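Local coordinates for protein RNA 2'-o-ribose methyltransferase (Thermus thermophilus, PDB 1IPA) that probably methylates the 2'-hydroxyl of a ribose in RNA and belongs to the TrmH family of knotted SPOUT methyltransferases, at residues 27-31 with 45-49; 1-6 with 77-83; 214-218 with 243-247. Residues are numbered along the deposited sequence.

How the interactions relate
Local chemistry tends to follow position in a fold, and this two-domain chain, whose three contacts are all partly buried, is a compact example. Interactions 1 and 2 share the N-terminal mixed sheet: strands 47-53 and 75-79 are neighbours, and Q49 NE2 packs on L77 CD2 at 4.0 Å. Interaction 1, with no exposed residue, joins strands separated by a third through side chains: an apolar interior and a marginal salt bridge. Interaction 2 pairs adjacent strands by backbone hydrogen bonds, a weak R2-E78 bridge and an S80 OG bond to T4 O, with exposed residues at the N-terminus. In interaction 3, about 32 and 40 Å away between centres, a loop packs on the start of helix 246-261 with no hydrogen bond across, G215 and V246 being buried.

Interaction 1: residues 27-31 with 45-49; sequences RRFLI and IELEQ
F29, I31, I45 and L47 form an apolar cluster between the two strands of a beta-alpha-beta crossover in the eL30-like domain: strand 28-32 leads through helix 34-42 into strand 47-53, while strand 96-101 runs antiparallel between them. At its centre I45 (mt) points toward 27-31: its CD1 lies 4.1 Å from F29 CZ, at the ring edge, and its CG2 is 4.5 Å from I31 CD1. F29 adopts chi1 p with chi2 near 106°, and I31 is mt, its CD1 also meeting L47 CD1 at 4.4 Å. A100 of the central strand and I37 of the helix close around this cluster. Residues 28-31 are extended; R27 before them has positive phi (54/43) just after a helix. The strands run parallel in the order of the sheet, but the touching pieces, 28-31 and 45-48 with its approach to the strand, point 102° apart. The nearest CA atoms, R28 and E48, stay 9.3 Å apart, a gap bridged at the polar edge by two long side chains. R28 is mtt with chi4 65°, and E48 is mt with chi3 -45°. Their salt bridge is bidentate: R28 NE donates to E48 OE1 at 2.5 Å (158°), and R28 NH2 to E48 OE2 at 2.7 Å.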
ATOM      1  N   ARG A  27     -18.223   7.788   0.118  1.00 31.28           N
ATOM      2  CA  ARG A  27     -17.045   8.358   0.755  1.00 32.09           C
ATOM      3  C   ARG A  27     -16.774   7.759   2.129  1.00 31.57           C
ATOM      4  O   ARG A  27     -16.439   8.473   3.075  1.00 33.13           O
ATOM      5  CB  ARG A  27     -17.179   9.873   0.861  1.00 32.11           C
ATOM      6  CG  ARG A  27     -17.112  10.554  -0.482  1.00 37.16           C
ATOM      7  CD  ARG A  27     -17.322  12.040  -0.367  1.00 41.27           C
ATOM      8  NE  ARG A  27     -17.464  12.650  -1.683  1.00 48.04           N
ATOM      9  CZ  ARG A  27     -17.677  13.946  -1.896  1.00 50.09           C
ATOM     10  NH1 ARG A  27     -17.777  14.789  -0.873  1.00 50.54           N
ATOM     11  NH2 ARG A  27     -17.785  14.396  -3.140  1.00 51.40           N
ATOM     12  N   ARG A  28     -16.911   6.445   2.230  1.00 30.18           N
ATOM     13  CA  ARG A  28     -16.655   5.752   3.484  1.00 30.57           C
ATOM     14  C   ARG A  28     -15.984   4.405   3.235  1.00 29.93           C
ATOM     15  O   ARG A  28     -16.107   3.829   2.149  1.00 30.38           O
ATOM     16  CB  ARG A  28     -17.960   5.588   4.253  1.00 31.80           C
ATOM     17  CG  ARG A  28     -18.390   6.888   4.903  1.00 35.50           C
ATOM     18  CD  ARG A  28     -19.769   6.814   5.497  1.00 38.14           C
ATOM     19  NE  ARG A  28     -20.064   8.020   6.267  1.00 41.90           N
ATOM     20  CZ  ARG A  28     -20.167   9.240   5.752  1.00 42.05           C
ATOM     21  NH1 ARG A  28     -20.002   9.432   4.450  1.00 42.35           N
ATOM     22  NH2 ARG A  28     -20.427  10.273   6.542  1.00 42.89           N
ATOM     23  N   PHE A  29     -15.250   3.919   4.231  1.00 26.36           N
ATOM     24  CA  PHE A  29     -14.562   2.645   4.107  1.00 25.39           C
ATOM     25  C   PHE A  29     -14.300   2.043   5.479  1.00 26.04           C
ATOM     26  O   PHE A  29     -14.285   2.750   6.490  1.00 24.38           O
ATOM     27  CB  PHE A  29     -13.244   2.798   3.316  1.00 23.21           C
ATOM     28  CG  PHE A  29     -12.219   3.681   3.982  1.00 22.53           C
ATOM     29  CD1 PHE A  29     -11.090   3.125   4.581  1.00 19.35           C
ATOM     30  CD2 PHE A  29     -12.369   5.070   3.994  1.00 22.28           C
ATOM     31  CE1 PHE A  29     -10.124   3.930   5.181  1.00 15.93           C
ATOM     32  CE2 PHE A  29     -11.402   5.885   4.595  1.00 20.64           C
ATOM     33  CZ  PHE A  29     -10.276   5.306   5.188  1.00 17.86           C
ATOM     34  N   LEU A  30     -14.106   0.728   5.496  1.00 23.86           N
ATOM     35  CA  LEU A  30     -13.877  -0.001   6.722  1.00 23.51           C
ATOM     36  C   LEU A  30     -12.400  -0.154   7.004  1.00 24.61           C
ATOM     37  O   LEU A  30     -11.580  -0.272   6.087  1.00 24.01           O
ATOM     38  CB  LEU A  30     -14.524  -1.383   6.627  1.00 23.03           C
ATOM     39  CG  LEU A  30     -16.021  -1.408   6.313  1.00 21.71           C
ATOM     40  CD1 LEU A  30     -16.424  -2.795   5.839  1.00 19.85           C
ATOM     41  CD2 LEU A  30     -16.810  -0.986   7.536  1.00 20.54           C
ATOM     42  N   ILE A  31     -12.060  -0.139   8.285  1.00 23.16           N
ATOM     43  CA  ILE A  31     -10.684  -0.298   8.689  1.00 23.22           C
ATOM     44  C   ILE A  31     -10.605  -1.401   9.743  1.00 25.69           C
ATOM     45  O   ILE A  31     -10.933  -1.184  10.909  1.00 28.15           O
ATOM     46  CB  ILE A  31     -10.123   1.012   9.258  1.00 21.75           C
ATOM     47  CG1 ILE A  31     -10.298   2.143   8.228  1.00 19.31           C
ATOM     48  CG2 ILE A  31      -8.661   0.822   9.629  1.00 17.71           C
ATOM     49  CD1 ILE A  31      -9.786   3.520   8.692  1.00 17.71           C
ATOM     50  N   ILE A  45      -7.450  10.715   9.556  1.00 36.94           N
ATOM     51  CA  ILE A  45      -8.694  10.123   9.072  1.00 36.02           C
ATOM     52  C   ILE A  45      -9.764  10.138  10.162  1.00 36.24           C
ATOM     53  O   ILE A  45      -9.530   9.678  11.284  1.00 36.07           O
ATOM     54  CB  ILE A  45      -8.448   8.671   8.599  1.00 36.09           C
ATOM     55  CG1 ILE A  45      -7.579   8.694   7.343  1.00 36.20           C
ATOM     56  CG2 ILE A  45      -9.754   7.968   8.317  1.00 31.41           C
ATOM     57  CD1 ILE A  45      -7.162   7.337   6.879  1.00 38.26           C
ATOM     58  N   GLU A  46     -10.935  10.669   9.831  1.00 35.83           N
ATOM     59  CA  GLU A  46     -12.031  10.740  10.789  1.00 36.20           C
ATOM     60  C   GLU A  46     -12.816   9.434  10.800  1.00 36.41           C
ATOM     61  O   GLU A  46     -13.095   8.845   9.749  1.00 35.21           O
ATOM     62  CB  GLU A  46     -12.982  11.887  10.441  1.00 38.25           C
ATOM     63  CG  GLU A  46     -12.285  13.179  10.023  1.00 44.02           C
ATOM     64  CD  GLU A  46     -13.258  14.325   9.806  1.00 46.68           C
ATOM     65  OE1 GLU A  46     -13.761  14.872  10.810  1.00 48.90           O
ATOM     66  OE2 GLU A  46     -13.528  14.671   8.633  1.00 47.96           O
ATOM     67  N   LEU A  47     -13.163   8.986  12.002  1.00 35.22           N
ATOM     68  CA  LEU A  47     -13.925   7.763  12.191  1.00 36.88           C
ATOM     69  C   LEU A  47     -15.359   8.129  12.559  1.00 37.97           C
ATOM     70  O   LEU A  47     -15.596   9.176  13.153  1.00 40.43           O
ATOM     71  CB  LEU A  47     -13.295   6.941  13.322  1.00 35.42           C
ATOM     72  CG  LEU A  47     -12.293   5.830  12.981  1.00 36.08           C
ATOM     73  CD1 LEU A  47     -11.504   6.139  11.711  1.00 29.69           C
ATOM     74  CD2 LEU A  47     -11.384   5.626  14.177  1.00 32.61           C
ATOM     75  N   GLU A  48     -16.320   7.287  12.196  1.00 38.04           N
ATOM     76  CA  GLU A  48     -17.710   7.568  12.544  1.00 38.59           C
ATOM     77  C   GLU A  48     -18.238   6.557  13.551  1.00 38.70           C
ATOM     78  O   GLU A  48     -19.036   6.899  14.422  1.00 39.73           O
ATOM     79  CB  GLU A  48     -18.590   7.586  11.303  1.00 37.54           C
ATOM     80  CG  GLU A  48     -18.174   8.647  10.313  1.00 40.32           C
ATOM     81  CD  GLU A  48     -19.255   8.962   9.309  1.00 40.13           C
ATOM     82  OE1 GLU A  48     -19.858   8.008   8.778  1.00 38.02           O
ATOM     83  OE2 GLU A  48     -19.489  10.165   9.052  1.00 41.37           O
ATOM     84  N   GLN A  49     -17.794   5.314  13.434  1.00 37.87           N
ATOM     85  CA  GLN A  49     -18.217   4.298  14.375  1.00 39.51           C
ATOM     86  C   GLN A  49     -17.240   3.139  14.458  1.00 38.66           C
ATOM     87  O   GLN A  49     -16.471   2.893  13.533  1.00 38.22           O
ATOM     88  CB  GLN A  49     -19.619   3.783  14.037  1.00 39.92           C
ATOM     89  CG  GLN A  49     -19.757   3.053  12.730  1.00 44.03           C
ATOM     90  CD  GLN A  49     -21.182   2.593  12.503  1.00 48.51           C
ATOM     91  OE1 GLN A  49     -22.122   3.374  12.645  1.00 50.49           O
ATOM     92  NE2 GLN A  49     -21.354   1.326  12.149  1.00 50.00           N
TER

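Interaction 2: residues 1-6 with 77-83; sequences MRITST and LEVSEAV
A sheet can recruit the very start of a chain as an edge strand, and here residues 2-3 pair in parallel with the end of strand 75-79, both extended. At L77 (mm) the contact is apolar, its CD1 reaching I3 CD1 (mt) at 3.4 Å. E78 lies opposite R2, CA atoms 4.8 Å apart, with both side chains on one face: R2 NE and E78 OE1 form a salt bridge whose hydrogen bond, at 3.3 Å, is weak. E78 O accepts from I3 N at 2.9 Å. V79 pairs with I3 (CA-CA 4.9 Å) on the other face. S80 N then donates to I3 O at 3.1 Å, so that I3 bonds to the residues flanking V79, the parallel-sheet pattern; T4 (-115/-13) ends the extended run. With chi1 p, S80 N-caps helix 81-87: its OG donates to T4 O at 3.0 Å and weakly accepts from V83 N at 3.4 Å. Residues 81-83 are helical; A82 O meets T6 CG2 at 3.5 Å, and V83 CG2 sits 3.6 Å from T4 O. I11 of helix 9-15 touches both I3 and V83, and strand 47-53 flanks strand 75-79 across from residues 2-3, the edge of the eL30-like domain's mixed sheet.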
ATOM      1  N   MET A   1     -27.805  -2.387  20.202  1.00 65.35           N
ATOM      2  CA  MET A   1     -27.139  -2.988  21.393  1.00 64.17           C
ATOM      3  C   MET A   1     -26.062  -3.965  20.946  1.00 62.16           C
ATOM      4  O   MET A   1     -24.933  -3.571  20.637  1.00 61.26           O
ATOM      5  CB  MET A   1     -28.173  -3.717  22.257  1.00 66.23           C
ATOM      6  CG  MET A   1     -27.614  -4.335  23.530  1.00 67.74           C
ATOM      7  SD  MET A   1     -28.889  -5.182  24.487  1.00 70.00           S
ATOM      8  CE  MET A   1     -29.607  -3.789  25.379  1.00 66.72           C
ATOM      9  N   ARG A   2     -26.426  -5.241  20.913  1.00 59.15           N
ATOM     10  CA  ARG A   2     -25.519  -6.302  20.510  1.00 56.76           C
ATOM     11  C   ARG A   2     -26.059  -6.874  19.203  1.00 55.51           C
ATOM     12  O   ARG A   2     -27.118  -7.505  19.180  1.00 54.97           O
ATOM     13  CB  ARG A   2     -25.474  -7.379  21.596  1.00 56.91           C
ATOM     14  CG  ARG A   2     -24.351  -8.384  21.445  1.00 58.20           C
ATOM     15  CD  ARG A   2     -24.383  -9.451  22.542  1.00 59.76           C
ATOM     16  NE  ARG A   2     -24.307  -8.885  23.888  1.00 60.57           N
ATOM     17  CZ  ARG A   2     -25.311  -8.893  24.762  1.00 59.99           C
ATOM     18  NH1 ARG A   2     -26.478  -9.439  24.439  1.00 57.27           N
ATOM     19  NH2 ARG A   2     -25.145  -8.351  25.963  1.00 59.76           N
ATOM     20  N   ILE A   3     -25.334  -6.636  18.114  1.00 53.42           N
ATOM     21  CA  ILE A   3     -25.745  -7.105  16.796  1.00 51.41           C
ATOM     22  C   ILE A   3     -24.994  -8.374  16.425  1.00 50.30           C
ATOM     23  O   ILE A   3     -23.778  -8.360  16.243  1.00 50.38           O
ATOM     24  CB  ILE A   3     -25.500  -6.016  15.730  1.00 50.80           C
ATOM     25  CG1 ILE A   3     -26.210  -4.724  16.148  1.00 50.60           C
ATOM     26  CG2 ILE A   3     -26.031  -6.472  14.384  1.00 50.06           C
ATOM     27  CD1 ILE A   3     -26.022  -3.575  15.187  1.00 50.62           C
ATOM     28  N   THR A   4     -25.735  -9.470  16.303  1.00 49.41           N
ATOM     29  CA  THR A   4     -25.153 -10.769  15.988  1.00 49.00           C
ATOM     30  C   THR A   4     -25.582 -11.311  14.636  1.00 48.46           C
ATOM     31  O   THR A   4     -25.006 -12.279  14.139  1.00 49.80           O
ATOM     32  CB  THR A   4     -25.555 -11.813  17.041  1.00 49.27           C
ATOM     33  OG1 THR A   4     -26.933 -12.164  16.855  1.00 47.74           O
ATOM     34  CG2 THR A   4     -25.374 -11.248  18.449  1.00 47.74           C
ATOM     35  N   SER A   5     -26.603 -10.699  14.049  1.00 47.40           N
ATOM     36  CA  SER A   5     -27.113 -11.148  12.763  1.00 45.85           C
ATOM     37  C   SER A   5     -26.505 -10.388  11.597  1.00 44.96           C
ATOM     38  O   SER A   5     -26.488  -9.157  11.585  1.00 42.92           O
ATOM     39  CB  SER A   5     -28.635 -11.004  12.726  1.00 46.73           C
ATOM     40  OG  SER A   5     -29.145 -11.364  11.453  1.00 48.93           O
ATOM     41  N   THR A   6     -26.014 -11.131  10.614  1.00 45.10           N
ATOM     42  CA  THR A   6     -25.410 -10.530   9.435  1.00 44.79           C
ATOM     43  C   THR A   6     -26.497  -9.908   8.558  1.00 44.54           C
ATOM     44  O   THR A   6     -26.208  -9.131   7.648  1.00 43.46           O
ATOM     45  CB  THR A   6     -24.615 -11.583   8.621  1.00 45.33           C
ATOM     46  OG1 THR A   6     -25.505 -12.600   8.149  1.00 46.81           O
ATOM     47  CG2 THR A   6     -23.546 -12.235   9.494  1.00 46.12           C
ATOM     48  N   LEU A  77     -20.585  -0.407  18.420  1.00 51.52           N
ATOM     49  CA  LEU A  77     -21.472  -1.543  18.212  1.00 49.76           C
ATOM     50  C   LEU A  77     -20.851  -2.821  18.759  1.00 48.08           C
ATOM     51  O   LEU A  77     -19.789  -3.246  18.309  1.00 47.27           O
ATOM     52  CB  LEU A  77     -21.757  -1.756  16.720  1.00 51.39           C
ATOM     53  CG  LEU A  77     -22.804  -0.957  15.936  1.00 54.17           C
ATOM     54  CD1 LEU A  77     -24.168  -1.143  16.582  1.00 54.66           C
ATOM     55  CD2 LEU A  77     -22.420   0.515  15.886  1.00 55.09           C
ATOM     56  N   GLU A  78     -21.505  -3.429  19.739  1.00 45.63           N
ATOM     57  CA  GLU A  78     -21.013  -4.681  20.281  1.00 43.75           C
ATOM     58  C   GLU A  78     -21.507  -5.656  19.221  1.00 41.37           C
ATOM     59  O   GLU A  78     -22.706  -5.758  18.971  1.00 39.45           O
ATOM     60  CB  GLU A  78     -21.646  -4.957  21.641  1.00 46.74           C
ATOM     61  CG  GLU A  78     -21.024  -6.107  22.407  1.00 49.29           C
ATOM     62  CD  GLU A  78     -21.393  -6.075  23.878  1.00 52.01           C
ATOM     63  OE1 GLU A  78     -22.607  -6.074  24.191  1.00 52.75           O
ATOM     64  OE2 GLU A  78     -20.466  -6.046  24.719  1.00 51.83           O
ATOM     65  N   VAL A  79     -20.577  -6.367  18.598  1.00 38.08           N
ATOM     66  CA  VAL A  79     -20.913  -7.269  17.510  1.00 36.77           C
ATOM     67  C   VAL A  79     -20.457  -8.720  17.683  1.00 36.58           C
ATOM     68  O   VAL A  79     -19.569  -9.010  18.481  1.00 36.45           O
ATOM     69  CB  VAL A  79     -20.332  -6.678  16.202  1.00 36.33           C
ATOM     70  CG1 VAL A  79     -20.193  -7.733  15.144  1.00 38.30           C
ATOM     71  CG2 VAL A  79     -21.226  -5.549  15.717  1.00 35.60           C
ATOM     72  N   SER A  80     -21.076  -9.621  16.923  1.00 36.09           N
ATOM     73  CA  SER A  80     -20.743 -11.040  16.969  1.00 36.77           C
ATOM     74  C   SER A  80     -19.637 -11.375  15.972  1.00 39.02           C
ATOM     75  O   SER A  80     -19.322 -10.583  15.075  1.00 39.55           O
ATOM     76  CB  SER A  80     -21.980 -11.891  16.661  1.00 36.53           C
ATOM     77  OG  SER A  80     -22.249 -11.939  15.269  1.00 39.56           O
ATOM     78  N   GLU A  81     -19.055 -12.560  16.129  1.00 38.35           N
ATOM     79  CA  GLU A  81     -17.977 -13.016  15.264  1.00 38.49           C
ATOM     80  C   GLU A  81     -18.435 -13.175  13.816  1.00 38.13           C
ATOM     81  O   GLU A  81     -17.722 -12.800  12.884  1.00 37.75           O
ATOM     82  CB  GLU A  81     -17.423 -14.347  15.785  1.00 40.21           C
ATOM     83  CG  GLU A  81     -16.243 -14.885  14.997  1.00 44.19           C
ATOM     84  CD  GLU A  81     -15.709 -16.190  15.558  1.00 46.86           C
ATOM     85  OE1 GLU A  81     -14.679 -16.676  15.048  1.00 48.03           O
ATOM     86  OE2 GLU A  81     -16.320 -16.731  16.505  1.00 47.77           O
ATOM     87  N   ALA A  82     -19.626 -13.729  13.628  1.00 36.71           N
ATOM     88  CA  ALA A  82     -20.156 -13.926  12.288  1.00 36.11           C
ATOM     89  C   ALA A  82     -20.298 -12.595  11.548  1.00 35.13           C
ATOM     90  O   ALA A  82     -20.147 -12.539  10.333  1.00 37.19           O
ATOM     91  CB  ALA A  82     -21.496 -14.637  12.361  1.00 35.78           C
ATOM     92  N   VAL A  83     -20.589 -11.530  12.287  1.00 33.02           N
ATOM     93  CA  VAL A  83     -20.740 -10.206  11.700  1.00 31.96           C
ATOM     94  C   VAL A  83     -19.385  -9.599  11.342  1.00 31.42           C
ATOM     95  O   VAL A  83     -19.223  -9.049  10.255  1.00 30.58           O
ATOM     96  CB  VAL A  83     -21.490  -9.260  12.651  1.00 31.82           C
ATOM     97  CG1 VAL A  83     -21.352  -7.821  12.184  1.00 32.48           C
ATOM     98  CG2 VAL A  83     -22.956  -9.646  12.697  1.00 31.87           C
TER

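Interaction 3: residues 214-218 with 243-247; sequences VGPEH and SLNVS
Loops can pack against the start of a helix by van der Waals contact, and here no hydrogen bond joins the two segments. V214 ends strand 210-214 in extended form. G215 follows at phi/psi -100/-169, its O lying 3.5 Å from V246 CG1. P216 (-63/159) keeps the chain extended, its C 4.2 Å from V246 CG1, and at E217 (-72/-28) the segments come closest, with 5.8 Å between E217 CA and V246 CA. The E217 side chain, pt, lies along the other segment: its CB is 3.2 Å from L244 O and its OE1 3.5 Å from N245 CA, while E217 O lies 3.4 Å from S243 CB. The directions from CA 215 to 218 and from CA 243 to 246 are 136° apart. N245 N-caps helix 246-261, its OD1 accepting from S247 N at 2.8 Å. Sequences of the VGPE and SLNVS kind are characteristic SpoU-family motifs, and they belong to the domain that holds this enzyme's deep trefoil knot, which in SPOUT relatives forms the S-adenosylmethionine site and probably does so here.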
ATOM      1  N   VAL A 214      10.114  -1.406 -11.300  1.00 26.71           N
ATOM      2  CA  VAL A 214       9.981  -2.855 -11.241  1.00 29.35           C
ATOM      3  C   VAL A 214       8.686  -3.214 -11.978  1.00 32.28           C
ATOM      4  O   VAL A 214       7.679  -2.514 -11.852  1.00 33.50           O
ATOM      5  CB  VAL A 214       9.910  -3.363  -9.787  1.00 28.73           C
ATOM      6  CG1 VAL A 214       9.675  -4.859  -9.777  1.00 34.04           C
ATOM      7  CG2 VAL A 214      11.207  -3.059  -9.068  1.00 28.87           C
ATOM      8  N   GLY A 215       8.712  -4.285 -12.762  1.00 33.76           N
ATOM      9  CA  GLY A 215       7.525  -4.670 -13.499  1.00 36.94           C
ATOM     10  C   GLY A 215       6.797  -5.803 -12.808  1.00 39.62           C
ATOM     11  O   GLY A 215       7.117  -6.121 -11.661  1.00 39.99           O
ATOM     12  N   PRO A 216       5.810  -6.431 -13.470  1.00 41.30           N
ATOM     13  CA  PRO A 216       5.060  -7.540 -12.870  1.00 43.03           C
ATOM     14  C   PRO A 216       6.045  -8.667 -12.613  1.00 44.37           C
ATOM     15  O   PRO A 216       7.098  -8.708 -13.243  1.00 44.34           O
ATOM     16  CB  PRO A 216       4.045  -7.902 -13.955  1.00 43.91           C
ATOM     17  CG  PRO A 216       3.879  -6.615 -14.730  1.00 42.66           C
ATOM     18  CD  PRO A 216       5.303  -6.127 -14.819  1.00 41.76           C
ATOM     19  N   GLU A 217       5.719  -9.582 -11.706  1.00 46.72           N
ATOM     20  CA  GLU A 217       6.640 -10.674 -11.410  1.00 49.84           C
ATOM     21  C   GLU A 217       6.712 -11.705 -12.532  1.00 52.39           C
ATOM     22  O   GLU A 217       7.736 -12.363 -12.714  1.00 52.65           O
ATOM     23  CB  GLU A 217       6.263 -11.364 -10.096  1.00 48.90           C
ATOM     24  CG  GLU A 217       5.005 -12.189 -10.142  1.00 49.40           C
ATOM     25  CD  GLU A 217       4.719 -12.861  -8.817  1.00 49.35           C
ATOM     26  OE1 GLU A 217       4.394 -12.152  -7.846  1.00 51.40           O
ATOM     27  OE2 GLU A 217       4.828 -14.100  -8.739  1.00 50.30           O
ATOM     28  N   HIS A 218       5.630 -11.834 -13.291  1.00 55.37           N
ATOM     29  CA  HIS A 218       5.596 -12.791 -14.391  1.00 58.60           C
ATOM     30  C   HIS A 218       5.922 -12.117 -15.721  1.00 59.56           C
ATOM     31  O   HIS A 218       5.599 -12.647 -16.784  1.00 60.75           O
ATOM     32  CB  HIS A 218       4.215 -13.457 -14.483  1.00 60.83           C
ATOM     33  CG  HIS A 218       3.790 -14.158 -13.226  1.00 63.08           C
ATOM     34  ND1 HIS A 218       4.615 -15.027 -12.541  1.00 63.49           N
ATOM     35  CD2 HIS A 218       2.619 -14.135 -12.545  1.00 63.25           C
ATOM     36  CE1 HIS A 218       3.970 -15.506 -11.492  1.00 63.15           C
ATOM     37  NE2 HIS A 218       2.757 -14.981 -11.471  1.00 63.00           N
ATOM     38  N   SER A 243      11.347 -16.187 -10.399  1.00 32.73           N
ATOM     39  CA  SER A 243      11.027 -14.822 -10.024  1.00 32.18           C
ATOM     40  C   SER A 243      10.630 -14.694  -8.563  1.00 30.69           C
ATOM     41  O   SER A 243      10.533 -15.680  -7.838  1.00 29.51           O
ATOM     42  CB  SER A 243       9.884 -14.303 -10.898  1.00 34.03           C
ATOM     43  OG  SER A 243       8.708 -15.071 -10.694  1.00 34.48           O
ATOM     44  N   LEU A 244      10.397 -13.456  -8.146  1.00 30.37           N
ATOM     45  CA  LEU A 244       9.996 -13.155  -6.782  1.00 28.82           C
ATOM     46  C   LEU A 244       8.775 -12.250  -6.795  1.00 28.49           C
ATOM     47  O   LEU A 244       8.501 -11.568  -7.784  1.00 26.52           O
ATOM     48  CB  LEU A 244      11.127 -12.437  -6.037  1.00 28.12           C
ATOM     49  CG  LEU A 244      12.442 -13.180  -5.787  1.00 28.85           C
ATOM     50  CD1 LEU A 244      13.506 -12.192  -5.376  1.00 27.37           C
ATOM     51  CD2 LEU A 244      12.245 -14.239  -4.711  1.00 28.89           C
ATOM     52  N   ASN A 245       8.044 -12.263  -5.689  1.00 28.26           N
ATOM     53  CA  ASN A 245       6.883 -11.416  -5.516  1.00 28.03           C
ATOM     54  C   ASN A 245       7.443 -10.001  -5.668  1.00 25.92           C
ATOM     55  O   ASN A 245       8.586  -9.756  -5.293  1.00 21.01           O
ATOM     56  CB  ASN A 245       6.318 -11.622  -4.104  1.00 33.47           C
ATOM     57  CG  ASN A 245       5.047 -10.838  -3.857  1.00 37.75           C
ATOM     58  OD1 ASN A 245       5.046  -9.607  -3.840  1.00 40.11           O
ATOM     59  ND2 ASN A 245       3.947 -11.555  -3.662  1.00 43.74           N
ATOM     60  N   VAL A 246       6.651  -9.081  -6.218  1.00 25.71           N
ATOM     61  CA  VAL A 246       7.111  -7.706  -6.414  1.00 24.80           C
ATOM     62  C   VAL A 246       7.429  -7.000  -5.089  1.00 24.07           C
ATOM     63  O   VAL A 246       8.317  -6.157  -5.028  1.00 24.08           O
ATOM     64  CB  VAL A 246       6.070  -6.865  -7.199  1.00 24.91           C
ATOM     65  CG1 VAL A 246       5.965  -7.350  -8.628  1.00 25.08           C
ATOM     66  CG2 VAL A 246       4.721  -6.970  -6.538  1.00 26.98           C
ATOM     67  N   SER A 247       6.717  -7.350  -4.024  1.00 22.70           N
ATOM     68  CA  SER A 247       6.968  -6.718  -2.740  1.00 22.38           C
ATOM     69  C   SER A 247       8.342  -7.127  -2.215  1.00 22.22           C
ATOM     70  O   SER A 247       9.009  -6.345  -1.538  1.00 22.01           O
ATOM     71  CB  SER A 247       5.873  -7.083  -1.732  1.00 24.85           C
ATOM     72  OG  SER A 247       5.997  -8.420  -1.287  1.00 28.72           O
TER